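Local coordinates for phosphoribulokinase (Rhodobacter sphaeroides, PDB 1A7J), which catalyses the ATP-dependent phosphorylation of D-ribulose 5-phosphate to D-ribulose 1,5-bisphosphate in the Calvin cycle, at residues Ile241-Leu246 with Ser253-Ala258; Ser248-Ser253 with Asp269-Leu274. One frame throughout, in Å; residues are numbered along the deposited sequence.

Contact 1: residues Ile241-Leu246 with Ser253-Ala258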
loop_
_atom_site.group_PDB
_atom_site.type_symbol
_atom_site.label_atom_id
_atom_site.label_comp_id
_atom_site.label_asym_id
_atom_site.label_seq_id
_atom_site.Cartn_x
_atom_site.Cartn_y
_atom_site.Cartn_z
ATOM N N ILE A 241 -21.902 -9.482 0.230
ATOM C CA ILE A 241 -21.808 -8.042 0.065
ATOM C C ILE A 241 -23.148 -7.499 -0.368
ATOM O O ILE A 241 -23.733 -7.960 -1.319
ATOM C CB ILE A 241 -20.778 -7.681 -0.998
ATOM C CG1 ILE A 241 -19.441 -8.361 -0.695
ATOM C CG2 ILE A 241 -20.605 -6.166 -1.050
ATOM C CD1 ILE A 241 -18.763 -7.822 0.540
ATOM N N ASP A 242 -23.597 -6.455 0.287
ATOM C CA ASP A 242 -24.937 -5.961 0.089
ATOM C C ASP A 242 -24.819 -4.617 -0.623
ATOM O O ASP A 242 -24.681 -3.581 0.002
ATOM C CB ASP A 242 -25.580 -5.819 1.462
ATOM C CG ASP A 242 -27.061 -5.671 1.408
ATOM O OD1 ASP A 242 -27.596 -5.266 0.353
ATOM O OD2 ASP A 242 -27.691 -5.863 2.470
ATOM N N PHE A 243 -24.767 -4.662 -1.946
ATOM C CA PHE A 243 -24.467 -3.482 -2.727
ATOM C C PHE A 243 -25.539 -2.405 -2.680
ATOM O O PHE A 243 -25.246 -1.236 -2.927
ATOM C CB PHE A 243 -24.187 -3.882 -4.164
ATOM C CG PHE A 243 -22.887 -4.578 -4.355
ATOM C CD1 PHE A 243 -21.690 -3.933 -4.085
ATOM C CD2 PHE A 243 -22.851 -5.888 -4.783
ATOM C CE1 PHE A 243 -20.461 -4.589 -4.238
ATOM C CE2 PHE A 243 -21.616 -6.562 -4.938
ATOM C CZ PHE A 243 -20.430 -5.901 -4.658
ATOM N N PRO A 244 -26.814 -2.788 -2.471
ATOM C CA PRO A 244 -27.846 -1.764 -2.346
ATOM C C PRO A 244 -27.720 -1.060 -1.050
ATOM O O PRO A 244 -28.286 -0.009 -0.876
ATOM C CB PRO A 244 -29.120 -2.555 -2.358
ATOM C CG PRO A 244 -28.792 -3.739 -3.196
ATOM C CD PRO A 244 -27.414 -4.091 -2.775
ATOM N N TYR A 245 -27.213 -1.774 -0.061
ATOM C CA TYR A 245 -26.982 -1.199 1.243
ATOM C C TYR A 245 -26.014 -0.112 0.951
ATOM O O TYR A 245 -26.325 1.055 1.075
ATOM C CB TYR A 245 -26.307 -2.212 2.152
ATOM C CG TYR A 245 -25.782 -1.645 3.451
ATOM C CD1 TYR A 245 -26.647 -1.139 4.400
ATOM C CD2 TYR A 245 -24.418 -1.554 3.699
ATOM C CE1 TYR A 245 -26.164 -0.547 5.556
ATOM C CE2 TYR A 245 -23.938 -0.969 4.855
ATOM C CZ TYR A 245 -24.810 -0.465 5.767
ATOM O OH TYR A 245 -24.353 0.123 6.917
ATOM N N LEU A 246 -24.922 -0.519 0.336
ATOM C CA LEU A 246 -23.813 0.354 0.053
ATOM C C LEU A 246 -24.152 1.551 -0.816
ATOM O O LEU A 246 -23.880 2.676 -0.424
ATOM C CB LEU A 246 -22.712 -0.468 -0.576
ATOM C CG LEU A 246 -22.050 -1.371 0.453
ATOM C CD1 LEU A 246 -21.209 -2.388 -0.216
ATOM C CD2 LEU A 246 -21.209 -0.532 1.345
ATOM N N SER A 253 -23.096 6.909 -5.538
ATOM C CA SER A 253 -22.483 5.717 -6.066
ATOM C C SER A 253 -23.423 4.960 -6.980
ATOM O O SER A 253 -24.635 5.131 -6.924
ATOM C CB SER A 253 -22.072 4.830 -4.917
ATOM O OG SER A 253 -23.208 4.507 -4.157
ATOM N N TRP A 254 -22.834 4.192 -7.884
ATOM C CA TRP A 254 -23.557 3.314 -8.791
ATOM C C TRP A 254 -22.694 2.102 -9.067
ATOM O O TRP A 254 -21.526 2.066 -8.667
ATOM C CB TRP A 254 -23.837 4.036 -10.096
ATOM C CG TRP A 254 -22.648 4.156 -10.978
ATOM C CD1 TRP A 254 -22.369 3.398 -12.076
ATOM C CD2 TRP A 254 -21.704 5.234 -10.984
ATOM N NE1 TRP A 254 -21.347 3.956 -12.795
ATOM C CE2 TRP A 254 -20.912 5.081 -12.137
ATOM C CE3 TRP A 254 -21.479 6.320 -10.149
ATOM C CZ2 TRP A 254 -19.911 5.986 -12.472
ATOM C CZ3 TRP A 254 -20.491 7.217 -10.482
ATOM C CH2 TRP A 254 -19.718 7.046 -11.639
ATOM N N MET A 255 -23.252 1.119 -9.767
ATOM C CA MET A 255 -22.545 -0.126 -10.015
ATOM C C MET A 255 -22.090 -0.117 -11.449
ATOM O O MET A 255 -22.839 0.309 -12.325
ATOM C CB MET A 255 -23.458 -1.333 -9.784
ATOM C CG MET A 255 -24.085 -1.437 -8.391
ATOM S SD MET A 255 -22.992 -1.971 -7.037
ATOM C CE MET A 255 -22.084 -3.228 -7.845
ATOM N N SER A 256 -20.857 -0.547 -11.694
ATOM C CA SER A 256 -20.390 -0.669 -13.055
ATOM C C SER A 256 -20.366 -2.110 -13.555
ATOM O O SER A 256 -20.494 -2.345 -14.766
ATOM C CB SER A 256 -19.012 -0.006 -13.247
ATOM O OG SER A 256 -18.240 0.089 -12.065
ATOM N N ARG A 257 -20.096 -3.062 -12.660
ATOM C CA ARG A 257 -20.215 -4.496 -12.957
ATOM C C ARG A 257 -20.966 -5.104 -11.782
ATOM O O ARG A 257 -21.274 -4.403 -10.817
ATOM C CB ARG A 257 -18.836 -5.174 -13.107
ATOM C CG ARG A 257 -17.928 -4.543 -14.156
ATOM C CD ARG A 257 -17.545 -5.463 -15.293
ATOM N NE ARG A 257 -16.108 -5.687 -15.279
ATOM C CZ ARG A 257 -15.242 -5.218 -16.178
ATOM N NH1 ARG A 257 -15.654 -4.602 -17.281
ATOM N NH2 ARG A 257 -13.943 -5.418 -15.993
ATOM N N ALA A 258 -21.253 -6.402 -11.837
ATOM C CA ALA A 258 -22.017 -7.017 -10.760
ATOM C C ALA A 258 -21.194 -7.090 -9.494
ATOM O O ALA A 258 -21.720 -7.366 -8.432
ATOM C CB ALA A 258 -22.488 -8.400 -11.162
#
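F243 and M255 form a Met-aromatic contact on the protein surface, far from the centre of the chain. It joins the first turn of helix 243-249 to strand 254-257, the outermost strand within this chain at one end of the large mixed sheet. The methyl and the sulfur of M255 share the contact. M255 CE sits 3.9 Å from the centroid of the F243 ring and 16° off the ring normal. This is a CH-pi contact over the face, shifted toward the rim. The sulfur approaches at a slant. M255 SD is 4.3 Å from the ring centroid and also 3.7 Å from F243 CB. The M255 chain is bent at both chi2 (-75°) and chi3 (-41°), which folds the methyl back over the ring. The two side chains cross at about a right angle.

The sheet belongs to a P-loop kinase fold like that of adenylate kinase. Within it, W254 pairs through its backbone with V262 of the neighbouring strand 260-264. I241 CG2 lies on the opposite face of the F243 ring, 3.5 Å above the plane and offset toward the rim. The ring thus lies between an isoleucine methyl and a methionine methyl. L246, one turn further along the helix, rests on I261 of strand 260-264 and on helix 268-284. A258 O approaches the ring obliquely, 3.6 Å from F243 CE2.

Contact 2: residues Ser248-Ser253 with Asp269-Leu274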
loop_
_atom_site.group_PDB
_atom_site.type_symbol
_atom_site.label_atom_id
_atom_site.label_comp_id
_atom_site.label_asym_id
_atom_site.label_seq_id
_atom_site.Cartn_x
_atom_site.Cartn_y
_atom_site.Cartn_z
ATOM N N SER A 248 -27.050 2.846 -1.168
ATOM C CA SER A 248 -27.969 3.672 -0.395
ATOM C C SER A 248 -27.174 4.549 0.533
ATOM O O SER A 248 -27.509 5.708 0.748
ATOM C CB SER A 248 -28.899 2.813 0.445
ATOM O OG SER A 248 -30.221 2.853 -0.046
ATOM N N MET A 249 -26.145 3.977 1.132
ATOM C CA MET A 249 -25.440 4.677 2.165
ATOM C C MET A 249 -24.469 5.670 1.547
ATOM O O MET A 249 -24.573 6.863 1.786
ATOM C CB MET A 249 -24.716 3.677 3.069
ATOM C CG MET A 249 -25.662 2.784 3.863
ATOM S SD MET A 249 -26.388 3.571 5.289
ATOM C CE MET A 249 -25.000 3.865 6.229
ATOM N N ILE A 250 -23.625 5.207 0.636
ATOM C CA ILE A 250 -22.727 6.115 -0.035
ATOM C C ILE A 250 -23.450 6.884 -1.102
ATOM O O ILE A 250 -23.846 6.345 -2.127
ATOM C CB ILE A 250 -21.559 5.401 -0.665
ATOM C CG1 ILE A 250 -20.844 4.554 0.395
ATOM C CG2 ILE A 250 -20.606 6.445 -1.243
ATOM C CD1 ILE A 250 -19.945 3.528 -0.175
ATOM N N HIS A 251 -23.645 8.161 -0.842
ATOM C CA HIS A 251 -24.386 8.988 -1.753
ATOM C C HIS A 251 -23.587 9.272 -3.006
ATOM O O HIS A 251 -22.562 9.932 -2.949
ATOM C CB HIS A 251 -24.738 10.288 -1.066
ATOM C CG HIS A 251 -25.481 11.234 -1.941
ATOM N ND1 HIS A 251 -24.944 12.436 -2.357
ATOM C CD2 HIS A 251 -26.713 11.151 -2.501
ATOM C CE1 HIS A 251 -25.816 13.057 -3.134
ATOM N NE2 HIS A 251 -26.896 12.297 -3.241
ATOM N N GLY A 252 -24.163 8.947 -4.149
ATOM C CA GLY A 252 -23.535 9.294 -5.404
ATOM C C GLY A 252 -22.987 8.085 -6.150
ATOM O O GLY A 252 -22.479 8.218 -7.272
ATOM N N SER A 253 -23.096 6.909 -5.538
ATOM C CA SER A 253 -22.483 5.717 -6.066
ATOM C C SER A 253 -23.423 4.960 -6.980
ATOM O O SER A 253 -24.635 5.131 -6.924
ATOM C CB SER A 253 -22.072 4.830 -4.917
ATOM O OG SER A 253 -23.208 4.507 -4.157
ATOM N N ASP A 269 -13.091 7.487 2.458
ATOM C CA ASP A 269 -13.080 7.271 3.896
ATOM C C ASP A 269 -14.376 6.627 4.418
ATOM O O ASP A 269 -14.320 5.780 5.304
ATOM C CB ASP A 269 -12.805 8.587 4.628
ATOM C CG ASP A 269 -12.950 8.458 6.138
ATOM O OD1 ASP A 269 -12.005 7.966 6.787
ATOM O OD2 ASP A 269 -14.019 8.835 6.678
ATOM N N LEU A 270 -15.538 7.022 3.897
ATOM C CA LEU A 270 -16.809 6.423 4.342
ATOM C C LEU A 270 -17.103 5.026 3.759
ATOM O O LEU A 270 -17.763 4.199 4.408
ATOM C CB LEU A 270 -17.976 7.357 4.006
ATOM C CG LEU A 270 -19.373 7.003 4.516
ATOM C CD1 LEU A 270 -19.373 6.866 6.028
ATOM C CD2 LEU A 270 -20.332 8.090 4.118
ATOM N N ALA A 271 -16.703 4.805 2.506
ATOM C CA ALA A 271 -16.808 3.501 1.864
ATOM C C ALA A 271 -15.856 2.469 2.475
ATOM O O ALA A 271 -16.235 1.329 2.730
ATOM C CB ALA A 271 -16.544 3.644 0.414
ATOM N N MET A 272 -14.661 2.893 2.840
ATOM C CA MET A 272 -13.816 2.031 3.647
ATOM C C MET A 272 -14.416 1.689 5.017
ATOM O O MET A 272 -14.506 0.528 5.369
ATOM C CB MET A 272 -12.415 2.640 3.782
ATOM C CG MET A 272 -11.731 2.738 2.449
ATOM S SD MET A 272 -10.034 3.200 2.549
ATOM C CE MET A 272 -9.491 1.987 3.573
ATOM N N GLN A 273 -14.945 2.661 5.740
ATOM C CA GLN A 273 -15.609 2.338 6.994
ATOM C C GLN A 273 -16.769 1.404 6.804
ATOM O O GLN A 273 -16.752 0.313 7.353
ATOM C CB GLN A 273 -16.077 3.590 7.703
ATOM C CG GLN A 273 -14.967 4.226 8.479
ATOM C CD GLN A 273 -15.396 5.498 9.132
ATOM O OE1 GLN A 273 -16.429 5.541 9.806
ATOM N NE2 GLN A 273 -14.625 6.559 8.923
ATOM N N LEU A 274 -17.706 1.746 5.923
ATOM C CA LEU A 274 -18.867 0.898 5.741
ATOM C C LEU A 274 -18.457 -0.476 5.290
ATOM O O LEU A 274 -19.170 -1.440 5.526
ATOM C CB LEU A 274 -19.810 1.453 4.699
ATOM C CG LEU A 274 -20.514 2.758 4.986
ATOM C CD1 LEU A 274 -21.481 3.003 3.853
ATOM C CD2 LEU A 274 -21.227 2.677 6.308
#
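No ring or other flat side chain enters the meeting of M249 and I250 with A271 and L274, so there are no faces or edges to stack. Apolar side-chain atoms do the touching. L274 CD1 lies 3.4 Å from M249 CB and 3.8 Å from I250 CG1, so one methyl serves both residues. L274 CD2 meets the end of M249, with M249 CE 4.0 Å away. M249 reaches it through a chain bent at chi2 (-78°) and chi3 (-64°). I250 CD1 rests on A271, 3.5 Å from A271 CB. The extended chi2 of I250 (163°) carries this methyl across to the helix.

The contact joins the last turn of helix 243-249 and the residue just after it to helix 268-284. Just after helix 243-249, a type II beta turn runs from I250 to S253. S253 OG donates a hydrogen bond of 2.8 Å to I250 O. G252 has the positive phi this turn needs. Away from the contact, M272 packs on helix 21-32, which follows the predicted ATP-binding loop. Between these two segments no hydrogen bond crosses, and what joins them is apolar packing of M249 and I250 on A271 and L274.

Overall arrangement
Both contacts use helix 243-249, but different ends of it. Contact 1 ties its start to strand 254-257, an edge strand within this chain. Contact 2 ties its end to helix 268-284. Their centres are 10 Å apart, and their segments alternate along the chain and share S253. They also touch directly: L274 packs against Y245 and L246. Contact 1 is a surface contact and depends on an aromatic ring with methyl and sulfur neighbours. Contact 2 is partly buried, with I250 and A271 inside, and is apolar throughout, with no ring taking part. It also lies nearer the nucleotide side, with the A271 side chain about 11 Å from that of T20, a predicted ATP-binding residue.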